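Local coordinates for glycosyl hyrolase, family 3 (PDB 3TEV), which probably hydrolyses O-glycosidic bonds, as a member of glycoside hydrolase family 3 built on a TIM-barrel-type domain, at residues 21-26 with 289-294; 193-198 with 225-230. All blocks are in the same frame, centred on the assembly; numbering follows the deposited sequence.

Both contacts pair two short parallel strands, but at different depths of one TIM-barrel-type domain. Contact 1 closes the barrel itself: strand 22-24, the first of the parallel sheet, meets strand 290-291, the last, and the pairing is buried and mostly apolar, with one hydrogen bond from a backbone N-H to an aspartate carboxylate at its end. Contact 2 lies farther from the centre of the chain and is only partly buried; its strands, 196-197 and 228-229, form a small sheet of their own, where aliphatic and aromatic packing is joined by an arginine-aspartate salt bridge. The two share no element, and although their centres lie about 22 Å apart, their nearest atoms come within about 7 Å.

Contact 1 of 2, residues 21-26 with 289-294; sequences LLMIDL and LVMALG
Leu22 and Val290 face each other in parallel register, as do Met23 and Met291, and this pairing joins the first strand of the barrel to the last. Three backbone bonds hold it: Val290 N to Leu21 O, Met23 N to Val290 O, and the shortest, Ala292 N to Met23 O at 2.7 Å. The tight part lies around Met23, a selenomethionine. Its CG stands anti to the backbone N (chi1 176°), and the chain runs on extended before bending at chi3. Met23 SE comes 4.2 Å from CE of Met291, also a selenomethionine, the two chains lying side by side and pointing the same way. Leu289 crosses Met23 obliquely: Leu289 CD2 is 4.1 Å from Met23 CB, while Leu289 CD1 packs against Leu21 O at 3.5 Å. On the opposite face of the sheet Leu22 runs beside Val290, with Leu22 CD2 4.1 Å from Val290 CB, and its other branch, CD1, meets Ala292 CB.

Beyond Ala292 the ladder of backbone bonds gives way to a side-chain bond in the partly exposed region of Asp25, Leu293 and Gly294. Asp25 OD1 takes the N-H of Gly294 at 2.8 Å on its syn side, 26° out of the carboxylate plane, and the same oxygen lies 3.8 Å from Leu293 CB. OD2 forms a salt bridge with Lys52, so the carboxylate is gripped through both oxygens.

Strand 46-49 continues the sheet beyond 22-24, and Met23 packs on its Ala46 and Cys48. Helix 296-309 covers Leu22 and Ala292 through Thr302, while helix 275-285 lies against Val290, a strand-to-helix layering consistent with a TIM-barrel wall.

Contact 2 of 2, residues 193-198 with 225-230; sequences ALPRVS and AHIVYD
Arg196 and Asp230 form the salt bridge of this contact, with Arg196 NH2 2.8 Å from Asp230 OD1 and NE making a weak second bond to the same oxygen. NH2 meets OD1 on its syn side, and the guanidinium and carboxylate planes are turned 43° apart. A bend at chi3 (78°) turns the chain, and the guanidinium lies over Val228, whose CG1 sits under one face near the rim, 3.6 Å from Arg196 NH2. NH2 is also hydrogen-bonded to Ala234 O. An alanine in place of Arg196 would probably leave the Asp230 carboxylate without its cationic mate, Ala234 O without this donor, and Val228 CG1 without the flat group over it.

Three backbone bonds set the parallel register: Val228 N to Pro195 O, Val197 N to Val228 O, and Asp230 N to Val197 O, the first nearly straight at 174°.

Apolar contacts lie on both faces. The other methyl of Val228, CG2, meets Leu194 CD1 at 4.0 Å, the two side chains crossing at about a right angle. On the other face Val197 runs alongside Tyr229, with Val197 CB 3.7 Å from Tyr229 CD1; Val197 CG2 lies near CE1 of the same ring and meets Ile227 CG2 at 3.8 Å. The far end of the tyrosine is held by a hydrogen bond between OH and Gly182 O.

Strand 196-197 comes after barrel strand 174-180 and strand 228-229 directly after barrel strand 221-224, so the small parallel sheet joins segments that follow two neighbouring barrel strands. His226, centre of an inverse gamma turn, is hydrogen-bonded to Ser263 O through NE2 and to Thr239 OG1 through ND1. Helix 267-272 meets Leu194 at Ala268 and His226 at Ile269.

Contact 1 of 2, residues 21-26 with 289-294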
ATOM      1  N   LEU A  21      -7.118  -2.181  11.647  1.00 31.42           N
ATOM      2  CA  LEU A  21      -7.385  -1.895  10.228  1.00 31.64           C
ATOM      3  C   LEU A  21      -6.643  -0.648   9.745  1.00 31.15           C
ATOM      4  O   LEU A  21      -6.880  -0.176   8.639  1.00 30.99           O
ATOM      5  CB  LEU A  21      -8.898  -1.754   9.986  1.00 32.07           C
ATOM      6  CG  LEU A  21      -9.768  -2.928  10.469  1.00 32.62           C
ATOM      7  CD1 LEU A  21     -11.278  -2.557  10.446  1.00 32.08           C
ATOM      8  CD2 LEU A  21      -9.480  -4.211   9.677  1.00 31.47           C
ATOM      9  N   LEU A  22      -5.751  -0.114  10.581  1.00 31.09           N
ATOM     10  CA  LEU A  22      -5.014   1.098  10.223  1.00 31.01           C
ATOM     11  C   LEU A  22      -3.517   0.878  10.151  1.00 30.64           C
ATOM     12  O   LEU A  22      -2.950   0.073  10.905  1.00 31.04           O
ATOM     13  CB  LEU A  22      -5.274   2.233  11.214  1.00 30.83           C
ATOM     14  CG  LEU A  22      -6.678   2.684  11.594  1.00 32.85           C
ATOM     15  CD1 LEU A  22      -6.551   3.954  12.468  1.00 33.39           C
ATOM     16  CD2 LEU A  22      -7.535   2.967  10.360  1.00 32.68           C
HETATM   17  N   MSE A  23      -2.877   1.630   9.272  1.00 30.42           N
HETATM   18  CA  MSE A  23      -1.432   1.686   9.197  1.00 31.29           C
HETATM   19  C   MSE A  23      -1.086   3.148   9.469  1.00 32.34           C
HETATM   20  O   MSE A  23      -1.556   4.065   8.763  1.00 32.81           O
HETATM   21  CB  MSE A  23      -0.933   1.264   7.808  1.00 31.27           C
HETATM   22  CG  MSE A  23       0.584   1.389   7.618  1.00 32.01           C
HETATM   23 SE   MSE A  23       1.186   0.665   5.895  0.75 31.98          SE
HETATM   24  CE  MSE A  23       1.771  -1.104   6.429  1.00 32.42           C
ATOM     25  N   ILE A  24      -0.270   3.369  10.488  1.00 32.78           N
ATOM     26  CA  ILE A  24       0.051   4.722  10.907  1.00 34.27           C
ATOM     27  C   ILE A  24       1.536   5.007  10.772  1.00 35.54           C
ATOM     28  O   ILE A  24       2.340   4.083  10.630  1.00 35.42           O
ATOM     29  CB  ILE A  24      -0.350   4.956  12.367  1.00 33.99           C
ATOM     30  CG1 ILE A  24       0.487   4.069  13.282  1.00 34.32           C
ATOM     31  CG2 ILE A  24      -1.846   4.722  12.566  1.00 32.48           C
ATOM     32  CD1 ILE A  24       0.376   4.467  14.778  1.00 35.76           C
ATOM     33  N   ASP A  25       1.894   6.284  10.839  1.00 37.24           N
ATOM     34  CA  ASP A  25       3.297   6.675  10.881  1.00 39.38           C
ATOM     35  C   ASP A  25       3.715   7.036  12.297  1.00 40.72           C
ATOM     36  O   ASP A  25       2.866   7.280  13.167  1.00 40.77           O
ATOM     37  CB  ASP A  25       3.614   7.807   9.870  1.00 39.55           C
ATOM     38  CG  ASP A  25       2.778   9.083  10.086  1.00 41.08           C
ATOM     39  OD1 ASP A  25       1.620   9.028  10.566  1.00 42.99           O
ATOM     40  OD2 ASP A  25       3.290  10.169   9.744  1.00 41.88           O
ATOM     41  N   LEU A  26       5.028   7.061  12.507  1.00 42.66           N
ATOM     42  CA  LEU A  26       5.639   7.321  13.806  1.00 44.10           C
ATOM     43  C   LEU A  26       6.473   8.598  13.734  1.00 46.09           C
ATOM     44  O   LEU A  26       6.950   8.966  12.667  1.00 45.57           O
ATOM     45  CB  LEU A  26       6.531   6.142  14.188  1.00 43.82           C
ATOM     46  CG  LEU A  26       5.835   4.782  14.128  1.00 43.71           C
ATOM     47  CD1 LEU A  26       6.847   3.650  14.190  1.00 44.03           C
ATOM     48  CD2 LEU A  26       4.762   4.666  15.224  1.00 41.55           C
ATOM     49  N   LEU A 289      -7.043  -2.300   4.649  1.00 29.96           N
ATOM     50  CA  LEU A 289      -6.089  -1.532   5.459  1.00 30.29           C
ATOM     51  C   LEU A 289      -6.126  -0.077   5.017  1.00 31.00           C
ATOM     52  O   LEU A 289      -6.039   0.217   3.819  1.00 30.83           O
ATOM     53  CB  LEU A 289      -4.650  -2.076   5.265  1.00 30.04           C
ATOM     54  CG  LEU A 289      -3.552  -1.524   6.210  1.00 29.20           C
ATOM     55  CD1 LEU A 289      -3.908  -1.723   7.725  1.00 27.15           C
ATOM     56  CD2 LEU A 289      -2.194  -2.158   5.912  1.00 26.95           C
ATOM     57  N   VAL A 290      -6.254   0.835   5.977  1.00 31.68           N
ATOM     58  CA  VAL A 290      -6.239   2.255   5.661  1.00 32.18           C
ATOM     59  C   VAL A 290      -4.955   2.887   6.201  1.00 33.02           C
ATOM     60  O   VAL A 290      -4.624   2.733   7.384  1.00 32.21           O
ATOM     61  CB  VAL A 290      -7.499   2.961   6.251  1.00 32.56           C
ATOM     62  CG1 VAL A 290      -7.384   4.488   6.125  1.00 32.25           C
ATOM     63  CG2 VAL A 290      -8.760   2.472   5.547  1.00 32.93           C
HETATM   64  N   MSE A 291      -4.218   3.577   5.331  1.00 34.67           N
HETATM   65  CA  MSE A 291      -3.056   4.352   5.765  1.00 36.85           C
HETATM   66  C   MSE A 291      -3.536   5.630   6.415  1.00 37.49           C
HETATM   67  O   MSE A 291      -3.973   6.523   5.727  1.00 39.84           O
HETATM   68  CB  MSE A 291      -2.149   4.709   4.603  1.00 36.94           C
HETATM   69  CG  MSE A 291      -1.499   3.499   4.006  1.00 41.80           C
HETATM   70 SE   MSE A 291      -0.085   3.938   2.756  0.75 48.40          SE
HETATM   71  CE  MSE A 291       1.144   4.451   4.187  1.00 49.18           C
ATOM     72  N   ALA A 292      -3.420   5.737   7.723  1.00 37.52           N
ATOM     73  CA  ALA A 292      -3.906   6.893   8.439  1.00 37.35           C
ATOM     74  C   ALA A 292      -2.689   7.689   8.926  1.00 38.29           C
ATOM     75  O   ALA A 292      -2.297   7.604  10.094  1.00 38.96           O
ATOM     76  CB  ALA A 292      -4.791   6.424   9.612  1.00 36.29           C
ATOM     77  N   LEU A 293      -2.062   8.430   8.018  1.00 38.95           N
ATOM     78  CA  LEU A 293      -0.809   9.108   8.330  1.00 39.31           C
ATOM     79  C   LEU A 293      -1.070  10.509   8.848  1.00 40.49           C
ATOM     80  O   LEU A 293      -2.059  11.147   8.472  1.00 40.94           O
ATOM     81  CB  LEU A 293       0.087   9.187   7.098  1.00 39.10           C
ATOM     82  CG  LEU A 293       0.390   7.895   6.315  1.00 38.32           C
ATOM     83  CD1 LEU A 293       1.471   8.190   5.274  1.00 38.56           C
ATOM     84  CD2 LEU A 293       0.791   6.709   7.202  1.00 35.32           C
ATOM     85  N   GLY A 294      -0.186  10.993   9.708  1.00 41.19           N
ATOM     86  CA  GLY A 294      -0.293  12.366  10.210  1.00 42.05           C
ATOM     87  C   GLY A 294      -0.130  12.401  11.709  1.00 42.59           C
ATOM     88  O   GLY A 294       0.209  11.383  12.326  1.00 42.64           O
TER

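Contact 2 of 2, residues 193-198 with 225-230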
ATOM      1  N   ALA A 193      -8.152  19.240  -6.900  1.00 39.40           N
ATOM      2  CA  ALA A 193      -9.050  18.313  -7.556  1.00 39.65           C
ATOM      3  C   ALA A 193      -8.406  16.924  -7.581  1.00 39.62           C
ATOM      4  O   ALA A 193      -7.178  16.808  -7.669  1.00 39.66           O
ATOM      5  CB  ALA A 193      -9.355  18.798  -8.990  1.00 39.33           C
ATOM      6  N   LEU A 194      -9.221  15.875  -7.516  1.00 40.12           N
ATOM      7  CA  LEU A 194      -8.700  14.527  -7.689  1.00 41.43           C
ATOM      8  C   LEU A 194      -8.211  14.362  -9.123  1.00 41.73           C
ATOM      9  O   LEU A 194      -8.869  14.810 -10.045  1.00 42.21           O
ATOM     10  CB  LEU A 194      -9.773  13.475  -7.388  1.00 41.96           C
ATOM     11  CG  LEU A 194     -10.224  13.395  -5.924  1.00 44.24           C
ATOM     12  CD1 LEU A 194     -11.435  12.479  -5.793  1.00 45.28           C
ATOM     13  CD2 LEU A 194      -9.079  12.921  -5.004  1.00 44.19           C
ATOM     14  N   PRO A 195      -7.043  13.740  -9.315  1.00 42.67           N
ATOM     15  CA  PRO A 195      -6.643  13.472 -10.687  1.00 43.59           C
ATOM     16  C   PRO A 195      -7.626  12.519 -11.354  1.00 44.60           C
ATOM     17  O   PRO A 195      -8.229  11.684 -10.671  1.00 44.56           O
ATOM     18  CB  PRO A 195      -5.265  12.813 -10.547  1.00 43.95           C
ATOM     19  CG  PRO A 195      -5.017  12.638  -9.084  1.00 43.95           C
ATOM     20  CD  PRO A 195      -5.977  13.462  -8.333  1.00 42.96           C
ATOM     21  N   ARG A 196      -7.796  12.668 -12.668  1.00 46.34           N
ATOM     22  CA  ARG A 196      -8.695  11.832 -13.458  1.00 48.10           C
ATOM     23  C   ARG A 196      -7.956  11.106 -14.579  1.00 48.53           C
ATOM     24  O   ARG A 196      -6.931  11.577 -15.071  1.00 49.23           O
ATOM     25  CB  ARG A 196      -9.823  12.659 -14.088  1.00 49.45           C
ATOM     26  CG  ARG A 196     -10.685  13.431 -13.126  1.00 52.30           C
ATOM     27  CD  ARG A 196     -11.875  14.082 -13.844  1.00 59.29           C
ATOM     28  NE  ARG A 196     -12.958  13.132 -14.128  1.00 63.02           N
ATOM     29  CZ  ARG A 196     -13.947  12.830 -13.274  1.00 64.16           C
ATOM     30  NH1 ARG A 196     -14.000  13.404 -12.068  1.00 62.97           N
ATOM     31  NH2 ARG A 196     -14.889  11.951 -13.626  1.00 64.66           N
ATOM     32  N   VAL A 197      -8.496   9.964 -14.984  1.00 47.58           N
ATOM     33  CA  VAL A 197      -8.083   9.286 -16.194  1.00 47.65           C
ATOM     34  C   VAL A 197      -9.351   9.098 -17.009  1.00 48.55           C
ATOM     35  O   VAL A 197     -10.312   8.508 -16.536  1.00 48.11           O
ATOM     36  CB  VAL A 197      -7.412   7.936 -15.887  1.00 47.30           C
ATOM     37  CG1 VAL A 197      -7.168   7.122 -17.171  1.00 45.55           C
ATOM     38  CG2 VAL A 197      -6.111   8.158 -15.146  1.00 46.95           C
ATOM     39  N   SER A 198      -9.362   9.618 -18.226  1.00 50.18           N
ATOM     40  CA  SER A 198     -10.585   9.584 -19.021  1.00 52.39           C
ATOM     41  C   SER A 198     -10.544   8.573 -20.184  1.00 53.00           C
ATOM     42  O   SER A 198     -11.441   8.561 -21.032  1.00 53.56           O
ATOM     43  CB  SER A 198     -10.876  10.978 -19.557  1.00 52.75           C
ATOM     44  OG  SER A 198      -9.869  11.292 -20.506  1.00 55.01           O
ATOM     45  N   ALA A 225      -4.848   3.934  -5.701  1.00 40.86           N
ATOM     46  CA  ALA A 225      -4.621   5.309  -6.089  1.00 41.38           C
ATOM     47  C   ALA A 225      -5.863   6.187  -5.859  1.00 40.82           C
ATOM     48  O   ALA A 225      -6.965   5.783  -6.204  1.00 39.97           O
ATOM     49  CB  ALA A 225      -4.312   5.278  -7.589  1.00 41.64           C
ATOM     50  N   HIS A 226      -5.676   7.401  -5.344  1.00 41.40           N
ATOM     51  CA  HIS A 226      -6.759   8.384  -5.257  1.00 41.72           C
ATOM     52  C   HIS A 226      -7.035   8.990  -6.643  1.00 41.39           C
ATOM     53  O   HIS A 226      -6.904  10.186  -6.830  1.00 41.02           O
ATOM     54  CB  HIS A 226      -6.408   9.525  -4.288  1.00 42.32           C
ATOM     55  CG  HIS A 226      -6.026   9.086  -2.912  1.00 45.26           C
ATOM     56  ND1 HIS A 226      -6.696   8.089  -2.224  1.00 46.97           N
ATOM     57  CD2 HIS A 226      -5.063   9.542  -2.073  1.00 45.74           C
ATOM     58  CE1 HIS A 226      -6.139   7.935  -1.035  1.00 47.38           C
ATOM     59  NE2 HIS A 226      -5.151   8.807  -0.917  1.00 47.00           N
ATOM     60  N   ILE A 227      -7.409   8.168  -7.610  1.00 41.22           N
ATOM     61  CA  ILE A 227      -7.617   8.649  -8.971  1.00 41.18           C
ATOM     62  C   ILE A 227      -8.995   8.235  -9.458  1.00 40.37           C
ATOM     63  O   ILE A 227      -9.448   7.134  -9.171  1.00 39.68           O
ATOM     64  CB  ILE A 227      -6.533   8.071  -9.919  1.00 41.71           C
ATOM     65  CG1 ILE A 227      -5.136   8.484  -9.443  1.00 43.65           C
ATOM     66  CG2 ILE A 227      -6.775   8.490 -11.392  1.00 40.71           C
ATOM     67  CD1 ILE A 227      -4.026   7.594 -10.019  1.00 47.62           C
ATOM     68  N   VAL A 228      -9.656   9.127 -10.184  1.00 40.22           N
ATOM     69  CA  VAL A 228     -10.974   8.847 -10.734  1.00 40.59           C
ATOM     70  C   VAL A 228     -10.789   8.317 -12.160  1.00 41.36           C
ATOM     71  O   VAL A 228     -10.191   9.002 -13.004  1.00 41.48           O
ATOM     72  CB  VAL A 228     -11.906  10.124 -10.716  1.00 40.61           C
ATOM     73  CG1 VAL A 228     -13.296   9.793 -11.226  1.00 40.34           C
ATOM     74  CG2 VAL A 228     -12.008  10.721  -9.309  1.00 39.62           C
ATOM     75  N   TYR A 229     -11.266   7.097 -12.417  1.00 41.99           N
ATOM     76  CA  TYR A 229     -11.271   6.518 -13.781  1.00 43.10           C
ATOM     77  C   TYR A 229     -12.688   6.554 -14.344  1.00 44.58           C
ATOM     78  O   TYR A 229     -13.533   5.759 -13.917  1.00 45.07           O
ATOM     79  CB  TYR A 229     -10.737   5.084 -13.773  1.00 42.33           C
ATOM     80  CG  TYR A 229      -9.317   5.022 -13.284  1.00 43.08           C
ATOM     81  CD1 TYR A 229      -8.243   4.814 -14.160  1.00 42.94           C
ATOM     82  CD2 TYR A 229      -9.040   5.226 -11.937  1.00 44.25           C
ATOM     83  CE1 TYR A 229      -6.920   4.805 -13.688  1.00 44.07           C
ATOM     84  CE2 TYR A 229      -7.756   5.203 -11.460  1.00 45.10           C
ATOM     85  CZ  TYR A 229      -6.701   5.003 -12.323  1.00 45.08           C
ATOM     86  OH  TYR A 229      -5.435   4.992 -11.759  1.00 47.20           O
ATOM     87  N   ASP A 230     -12.940   7.480 -15.276  1.00 45.89           N
ATOM     88  CA  ASP A 230     -14.242   7.629 -15.937  1.00 47.96           C
ATOM     89  C   ASP A 230     -14.847   6.307 -16.425  1.00 48.30           C
ATOM     90  O   ASP A 230     -16.063   6.107 -16.369  1.00 49.00           O
ATOM     91  CB  ASP A 230     -14.144   8.562 -17.156  1.00 48.71           C
ATOM     92  CG  ASP A 230     -13.801   9.999 -16.793  1.00 50.82           C
ATOM     93  OD1 ASP A 230     -13.757  10.356 -15.603  1.00 52.44           O
ATOM     94  OD2 ASP A 230     -13.573  10.792 -17.727  1.00 55.01           O
TER